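Local coordinates for protein ComZ (Thermus thermophilus, PDB 6QVI) that is a competence-associated pilin that probably serves as a DNA receptor at the tip of a pilus during natural transformation, at residues Thr155-Val160 / Glu493-Arg498; Gly178-Tyr183 / Gly223-Gly228. One frame throughout, in Å; residues are numbered along the deposited sequence.

From the N terminus the chain first forms helix 12-40 and most strands of an antiparallel sheet, consistent with the pseudopilin-like domain, then passes into what is evidently the beta-solenoid domain. Of the four segments, 155-160 comes first. The chain goes on to 178-183, and contact 2 closes a short loop when 223-228 pairs beside that segment. Contact 1 closes a far longer loop when 493-498 returns to 155-160, shortly before the chain ends in strand 517-529 of that antiparallel sheet. The loop of contact 2 therefore lies wholly within that of contact 1. Strands 153-157 and 180-187 are neighbours, so the order is 491-496, 153-157, 180-187, 226-227, all parallel. The contact centres are about 13 Å apart.

Contact 1 (Thr155-Val160 / Glu493-Arg498)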
ATOM      1  N   THR A 155      -8.364   0.482 -17.827  1.00 73.87           N
ATOM      2  CA  THR A 155      -8.996   1.600 -17.201  1.00 84.12           C
ATOM      3  C   THR A 155      -8.653   1.269 -15.772  1.00 82.39           C
ATOM      4  O   THR A 155      -9.125   0.305 -15.247  1.00 80.41           O
ATOM      5  CB  THR A 155     -10.492   1.710 -17.468  1.00 82.76           C
ATOM      6  OG1 THR A 155     -11.213   1.647 -16.245  1.00 84.36           O
ATOM      7  CG2 THR A 155     -10.939   0.645 -18.343  1.00 91.59           C
ATOM      8  N   ILE A 156      -7.852   2.107 -15.147  1.00 75.32           N
ATOM      9  CA  ILE A 156      -7.289   1.857 -13.822  1.00 74.11           C
ATOM     10  C   ILE A 156      -7.849   2.913 -12.885  1.00 76.63           C
ATOM     11  O   ILE A 156      -7.523   4.105 -13.015  1.00 81.29           O
ATOM     12  CB  ILE A 156      -5.749   1.903 -13.804  1.00 69.27           C
ATOM     13  CG1 ILE A 156      -5.104   0.876 -14.725  1.00 69.04           C
ATOM     14  CG2 ILE A 156      -5.199   1.804 -12.384  1.00 65.24           C
ATOM     15  CD1 ILE A 156      -4.462   1.526 -15.945  1.00 71.02           C
ATOM     16  N   ARG A 157      -8.662   2.495 -11.917  1.00 71.16           N
ATOM     17  CA  ARG A 157      -9.174   3.456 -10.947  1.00 76.36           C
ATOM     18  C   ARG A 157      -8.255   3.353  -9.731  1.00 76.97           C
ATOM     19  O   ARG A 157      -8.435   2.518  -8.837  1.00 80.13           O
ATOM     20  CB  ARG A 157     -10.644   3.174 -10.667  1.00 73.41           C
ATOM     21  CG  ARG A 157     -11.292   2.763 -11.954  1.00 78.63           C
ATOM     22  CD  ARG A 157     -12.772   2.912 -11.991  1.00 78.63           C
ATOM     23  NE  ARG A 157     -13.072   4.318 -12.127  1.00 76.07           N
ATOM     24  CZ  ARG A 157     -14.067   4.778 -12.864  1.00 82.19           C
ATOM     25  NH1 ARG A 157     -14.842   3.925 -13.519  1.00 80.67           N
ATOM     26  NH2 ARG A 157     -14.283   6.085 -12.949  1.00 90.99           N
ATOM     27  N   GLY A 158      -7.238   4.215  -9.721  1.00 68.46           N
ATOM     28  CA  GLY A 158      -6.206   4.195  -8.707  1.00 73.78           C
ATOM     29  C   GLY A 158      -4.839   4.501  -9.292  1.00 71.36           C
ATOM     30  O   GLY A 158      -4.708   4.752 -10.497  1.00 60.98           O
ATOM     31  N   GLY A 159      -3.789   4.497  -8.473  1.00 70.37           N
ATOM     32  CA  GLY A 159      -2.489   4.853  -8.987  1.00 69.47           C
ATOM     33  C   GLY A 159      -1.870   3.725  -9.760  1.00 61.84           C
ATOM     34  O   GLY A 159      -2.322   2.579  -9.684  1.00 73.82           O
ATOM     35  N   VAL A 160      -0.832   4.046 -10.504  1.00 50.98           N
ATOM     36  CA  VAL A 160      -0.035   3.058 -11.179  1.00 61.40           C
ATOM     37  C   VAL A 160       1.414   3.451 -10.974  1.00 58.94           C
ATOM     38  O   VAL A 160       1.810   4.497 -11.359  1.00 64.79           O
ATOM     39  CB  VAL A 160      -0.340   2.828 -12.667  1.00 58.70           C
ATOM     40  CG1 VAL A 160      -1.638   3.411 -13.113  1.00 71.83           C
ATOM     41  CG2 VAL A 160       0.777   3.290 -13.540  1.00 56.69           C
ATOM     42  N   GLU A 493     -10.120  -3.716 -16.538  1.00 62.75           N
ATOM     43  CA  GLU A 493     -10.156  -2.655 -15.538  1.00 69.20           C
ATOM     44  C   GLU A 493      -9.704  -3.143 -14.167  1.00 74.62           C
ATOM     45  O   GLU A 493      -9.996  -4.268 -13.759  1.00 82.10           O
ATOM     46  CB  GLU A 493     -11.562  -2.005 -15.496  1.00 83.25           C
ATOM     47  CG  GLU A 493     -11.902  -1.293 -14.176  1.00100.71           C
ATOM     48  CD  GLU A 493     -13.205  -0.498 -14.214  1.00108.61           C
ATOM     49  OE1 GLU A 493     -13.844  -0.389 -15.283  1.00111.13           O
ATOM     50  OE2 GLU A 493     -13.549   0.090 -13.173  1.00112.86           O
ATOM     51  N   VAL A 494      -8.998  -2.281 -13.442  1.00 73.94           N
ATOM     52  CA  VAL A 494      -8.554  -2.582 -12.094  1.00 73.40           C
ATOM     53  C   VAL A 494      -9.058  -1.476 -11.189  1.00 78.19           C
ATOM     54  O   VAL A 494      -8.870  -0.290 -11.482  1.00 89.86           O
ATOM     55  CB  VAL A 494      -7.020  -2.715 -11.963  1.00 66.21           C
ATOM     56  CG1 VAL A 494      -6.652  -3.163 -10.532  1.00 57.60           C
ATOM     57  CG2 VAL A 494      -6.422  -3.668 -13.015  1.00 62.12           C
ATOM     58  N   VAL A 495      -9.659  -1.854 -10.071  1.00 65.76           N
ATOM     59  CA  VAL A 495     -10.246  -0.884  -9.175  1.00 66.47           C
ATOM     60  C   VAL A 495      -9.515  -0.978  -7.854  1.00 71.27           C
ATOM     61  O   VAL A 495      -9.602  -1.994  -7.153  1.00 73.52           O
ATOM     62  CB  VAL A 495     -11.746  -1.118  -9.008  1.00 68.51           C
ATOM     63  CG1 VAL A 495     -12.343  -0.140  -8.006  1.00 69.92           C
ATOM     64  CG2 VAL A 495     -12.412  -0.972 -10.378  1.00 68.59           C
ATOM     65  N   TYR A 496      -8.762   0.063  -7.528  1.00 73.62           N
ATOM     66  CA  TYR A 496      -7.987   0.014  -6.310  1.00 77.14           C
ATOM     67  C   TYR A 496      -8.912   0.215  -5.125  1.00 80.50           C
ATOM     68  O   TYR A 496      -9.598   1.235  -5.026  1.00 98.60           O
ATOM     69  CB  TYR A 496      -6.872   1.044  -6.337  1.00 78.02           C
ATOM     70  CG  TYR A 496      -6.195   1.167  -4.994  1.00 83.31           C
ATOM     71  CD1 TYR A 496      -5.799   2.393  -4.516  1.00 76.47           C
ATOM     72  CD2 TYR A 496      -5.867   0.039  -4.248  1.00 86.65           C
ATOM     73  CE1 TYR A 496      -5.164   2.504  -3.314  1.00 81.30           C
ATOM     74  CE2 TYR A 496      -5.230   0.149  -3.019  1.00 85.19           C
ATOM     75  CZ  TYR A 496      -4.880   1.384  -2.564  1.00 86.24           C
ATOM     76  OH  TYR A 496      -4.248   1.509  -1.346  1.00 92.45           O
ATOM     77  N   ILE A 497      -8.906  -0.742  -4.209  1.00 66.76           N
ATOM     78  CA  ILE A 497      -9.659  -0.641  -2.974  1.00 68.87           C
ATOM     79  C   ILE A 497      -8.670  -0.773  -1.824  1.00 76.35           C
ATOM     80  O   ILE A 497      -8.117  -1.853  -1.587  1.00 77.98           O
ATOM     81  CB  ILE A 497     -10.746  -1.711  -2.879  1.00 75.36           C
ATOM     82  CG1 ILE A 497     -11.753  -1.546  -3.997  1.00 77.37           C
ATOM     83  CG2 ILE A 497     -11.451  -1.650  -1.539  1.00 79.49           C
ATOM     84  CD1 ILE A 497     -12.942  -2.497  -3.878  1.00 78.00           C
ATOM     85  N   ARG A 498      -8.489   0.311  -1.084  1.00 87.33           N
ATOM     86  CA  ARG A 498      -7.572   0.306   0.039  1.00 88.20           C
ATOM     87  C   ARG A 498      -8.016  -0.736   1.050  1.00 90.63           C
ATOM     88  O   ARG A 498      -9.204  -0.889   1.317  1.00 97.81           O
ATOM     89  CB  ARG A 498      -7.543   1.692   0.675  1.00 88.20           C
ATOM     90  CG  ARG A 498      -7.135   1.752   2.139  1.00 92.04           C
ATOM     91  CD  ARG A 498      -7.329   3.177   2.711  1.00 97.05           C
ATOM     92  NE  ARG A 498      -6.208   4.068   2.425  1.00101.63           N
ATOM     93  CZ  ARG A 498      -6.279   5.399   2.434  1.00108.02           C
ATOM     94  NH1 ARG A 498      -7.423   6.010   2.715  1.00110.07           N
ATOM     95  NH2 ARG A 498      -5.195   6.125   2.174  1.00108.82           N
TER
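Strands 155-157 and 493-496 run parallel in the beta-solenoid domain, their axes 5° apart. The tight part is the backbone ladder. Val494 N donates to Thr155 O, Arg157 N to Val494 O at 2.8 Å, and Tyr496 N to Arg157 O at 2.8 Å. The last two donors lie nearly along the C=O axes. Gly158 ends the ladder: a side chain there would collide with Tyr496 CB, which sits 4.0 Å from Gly158 CA. The Tyr496 ring then leads away from the strand pair.

The face with Thr155, Arg157, Glu493 and Val495 is looser; the first three are partly exposed, while Val495 is buried. Glu493 CG is anti to the backbone N (chi1 157°), and the extended chain crosses Thr155 obliquely. Its carboxylate reaches the Arg157 shaft, with OE2 of Glu493 3.2 Å from CD of Arg157. The Arg157 chain bends at chi3, and its guanidinium plane is turned 56° from the carboxylate. NH1 of Arg157 stays 4.1 Å from OE2 of Glu493, too far for a salt bridge. Both groups bond to others: Arg157 NE to Arg185 O, Glu493 OE2 to Tyr191 OH. The strands are thus held by main-chain bonds, and the opposite charges probably add only a modest attraction.

Contact 2 (Gly178-Tyr183 / Gly223-Gly228); sequences GNFALY and GSTQIG
Gln226 CG stands anti to the backbone N (chi1 -165°) and the chain runs on extended, while Tyr183 CG lies beside its own backbone N (chi1 -59°), so the amide and the phenol tip meet across the strands. Tyr183 OH donates to Gln226 OE1 at 2.9 Å, from above the carbonyl plane. The amide comes to the edge of the ring, with CD of Gln226 3.5 Å from CE1 of Tyr183. Ring and amide planes are 73° apart.

Beneath this pair runs a parallel ladder. Gln226 N donates to Phe180 O, Leu182 N to Gln226 O at 2.7 Å, and Gly228 N to Leu182 O at 2.7 Å. At the other end, OG1 of Thr225 accepts from Gly178 N at 2.7 Å, while CG2 of Thr225 packs obliquely against CD1 of Phe180. Gly178 and Gly228 have backbone angles that disfavour any side chain. An alanine in place of Gln226 would remove the amide, and would probably leave the Tyr183 hydroxyl without this acceptor and its ring less firmly placed. Strand 180-187 also pairs with 153-157 on its other edge. The chemistry implies a solenoid-type stacking of parallel strands by main-chain bonds, with the Tyr183–Gln226 bond adding a side-chain tie.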
ATOM      1  N   GLY A 178      -4.140   6.707 -26.391  1.00111.42           N
ATOM      2  CA  GLY A 178      -5.430   6.068 -26.320  1.00102.55           C
ATOM      3  C   GLY A 178      -5.367   4.878 -25.384  1.00102.68           C
ATOM      4  O   GLY A 178      -4.427   4.716 -24.607  1.00109.65           O
ATOM      5  N   ASN A 179      -6.396   4.037 -25.456  1.00 95.89           N
ATOM      6  CA  ASN A 179      -6.408   2.679 -24.892  1.00102.71           C
ATOM      7  C   ASN A 179      -5.965   2.628 -23.415  1.00 94.45           C
ATOM      8  O   ASN A 179      -5.556   1.571 -22.925  1.00 93.40           O
ATOM      9  CB  ASN A 179      -5.544   1.725 -25.743  1.00115.49           C
ATOM     10  CG  ASN A 179      -4.153   2.305 -26.077  1.00122.77           C
ATOM     11  OD1 ASN A 179      -3.960   2.979 -27.103  1.00128.00           O
ATOM     12  ND2 ASN A 179      -3.173   2.011 -25.218  1.00118.40           N
ATOM     13  N   PHE A 180      -6.055   3.738 -22.682  1.00 96.15           N
ATOM     14  CA  PHE A 180      -5.536   3.804 -21.318  1.00 86.33           C
ATOM     15  C   PHE A 180      -6.217   4.961 -20.597  1.00 81.12           C
ATOM     16  O   PHE A 180      -6.172   6.102 -21.068  1.00 81.36           O
ATOM     17  CB  PHE A 180      -4.014   3.997 -21.363  1.00 82.02           C
ATOM     18  CG  PHE A 180      -3.338   4.063 -20.022  1.00 86.54           C
ATOM     19  CD1 PHE A 180      -3.404   5.190 -19.217  1.00 91.58           C
ATOM     20  CD2 PHE A 180      -2.573   2.994 -19.588  1.00 80.48           C
ATOM     21  CE1 PHE A 180      -2.732   5.224 -17.977  1.00 84.67           C
ATOM     22  CE2 PHE A 180      -1.917   3.024 -18.380  1.00 81.54           C
ATOM     23  CZ  PHE A 180      -1.992   4.153 -17.570  1.00 81.75           C
ATOM     24  N   ALA A 181      -6.811   4.667 -19.444  1.00 75.63           N
ATOM     25  CA  ALA A 181      -7.469   5.679 -18.639  1.00 74.15           C
ATOM     26  C   ALA A 181      -7.155   5.367 -17.196  1.00 77.09           C
ATOM     27  O   ALA A 181      -7.272   4.209 -16.765  1.00 77.77           O
ATOM     28  CB  ALA A 181      -8.994   5.708 -18.852  1.00 68.16           C
ATOM     29  N   LEU A 182      -6.844   6.422 -16.441  1.00 76.74           N
ATOM     30  CA  LEU A 182      -6.444   6.310 -15.045  1.00 68.95           C
ATOM     31  C   LEU A 182      -7.257   7.342 -14.288  1.00 70.85           C
ATOM     32  O   LEU A 182      -7.119   8.545 -14.523  1.00 69.95           O
ATOM     33  CB  LEU A 182      -4.941   6.541 -14.894  1.00 67.70           C
ATOM     34  CG  LEU A 182      -4.178   6.167 -13.616  1.00 67.58           C
ATOM     35  CD1 LEU A 182      -2.699   6.363 -13.856  1.00 59.15           C
ATOM     36  CD2 LEU A 182      -4.616   7.057 -12.460  1.00 73.91           C
ATOM     37  N   TYR A 183      -8.123   6.867 -13.403  1.00 74.96           N
ATOM     38  CA  TYR A 183      -9.047   7.728 -12.689  1.00 73.19           C
ATOM     39  C   TYR A 183      -8.767   7.707 -11.196  1.00 73.77           C
ATOM     40  O   TYR A 183      -8.136   6.784 -10.666  1.00 68.36           O
ATOM     41  CB  TYR A 183     -10.487   7.294 -12.977  1.00 74.96           C
ATOM     42  CG  TYR A 183     -10.849   7.325 -14.449  1.00 78.01           C
ATOM     43  CD1 TYR A 183     -10.162   8.158 -15.329  1.00 85.91           C
ATOM     44  CD2 TYR A 183     -11.859   6.498 -14.969  1.00 82.98           C
ATOM     45  CE1 TYR A 183     -10.487   8.206 -16.674  1.00 92.34           C
ATOM     46  CE2 TYR A 183     -12.185   6.528 -16.329  1.00 84.18           C
ATOM     47  CZ  TYR A 183     -11.490   7.381 -17.170  1.00 85.93           C
ATOM     48  OH  TYR A 183     -11.781   7.450 -18.509  1.00 81.58           O
ATOM     49  N   GLY A 223      -3.271  10.987 -27.875  1.00 96.63           N
ATOM     50  CA  GLY A 223      -4.646  11.444 -27.818  1.00 91.07           C
ATOM     51  C   GLY A 223      -5.586  10.404 -27.238  1.00 96.78           C
ATOM     52  O   GLY A 223      -5.424   9.194 -27.445  1.00100.79           O
ATOM     53  N   SER A 224      -6.595  10.903 -26.515  1.00 99.17           N
ATOM     54  CA  SER A 224      -7.709  10.204 -25.849  1.00 97.82           C
ATOM     55  C   SER A 224      -7.268   9.421 -24.611  1.00 89.28           C
ATOM     56  O   SER A 224      -8.121   8.915 -23.869  1.00 92.28           O
ATOM     57  CB  SER A 224      -8.487   9.269 -26.796  1.00 90.39           C
ATOM     58  OG  SER A 224      -7.760   8.088 -27.072  1.00 91.72           O
ATOM     59  N   THR A 225      -5.980   9.391 -24.308  1.00 85.50           N
ATOM     60  CA  THR A 225      -5.503   8.864 -23.042  1.00 84.77           C
ATOM     61  C   THR A 225      -5.982   9.800 -21.936  1.00 88.16           C
ATOM     62  O   THR A 225      -6.219  10.991 -22.163  1.00 93.37           O
ATOM     63  CB  THR A 225      -3.978   8.771 -23.069  1.00 84.29           C
ATOM     64  OG1 THR A 225      -3.598   7.716 -23.951  1.00 87.93           O
ATOM     65  CG2 THR A 225      -3.386   8.488 -21.688  1.00 83.98           C
ATOM     66  N   GLN A 226      -6.191   9.265 -20.742  1.00 87.05           N
ATOM     67  CA  GLN A 226      -6.797  10.100 -19.712  1.00 92.02           C
ATOM     68  C   GLN A 226      -6.153   9.742 -18.372  1.00 91.05           C
ATOM     69  O   GLN A 226      -6.445   8.706 -17.761  1.00 92.22           O
ATOM     70  CB  GLN A 226      -8.306   9.899 -19.744  1.00102.70           C
ATOM     71  CG  GLN A 226      -9.142  10.899 -19.013  1.00108.95           C
ATOM     72  CD  GLN A 226     -10.620  10.634 -19.242  1.00118.82           C
ATOM     73  OE1 GLN A 226     -10.986   9.748 -20.030  1.00120.05           O
ATOM     74  NE2 GLN A 226     -11.474  11.464 -18.645  1.00126.46           N
ATOM     75  N   ILE A 227      -5.242  10.597 -17.936  1.00 90.05           N
ATOM     76  CA  ILE A 227      -4.626  10.484 -16.624  1.00 84.12           C
ATOM     77  C   ILE A 227      -5.372  11.516 -15.792  1.00 84.55           C
ATOM     78  O   ILE A 227      -5.087  12.706 -15.842  1.00 93.44           O
ATOM     79  CB  ILE A 227      -3.121  10.719 -16.672  1.00 76.63           C
ATOM     80  CG1 ILE A 227      -2.450   9.584 -17.457  1.00 77.97           C
ATOM     81  CG2 ILE A 227      -2.567  10.774 -15.280  1.00 76.23           C
ATOM     82  CD1 ILE A 227      -1.029   9.880 -17.888  1.00 80.26           C
ATOM     83  N   GLY A 228      -6.393  11.060 -15.084  1.00 80.06           N
ATOM     84  CA  GLY A 228      -7.234  11.945 -14.320  1.00 80.26           C
ATOM     85  C   GLY A 228      -8.279  12.571 -15.219  1.00 92.32           C
ATOM     86  O   GLY A 228      -8.211  12.521 -16.452  1.00 94.35           O
TER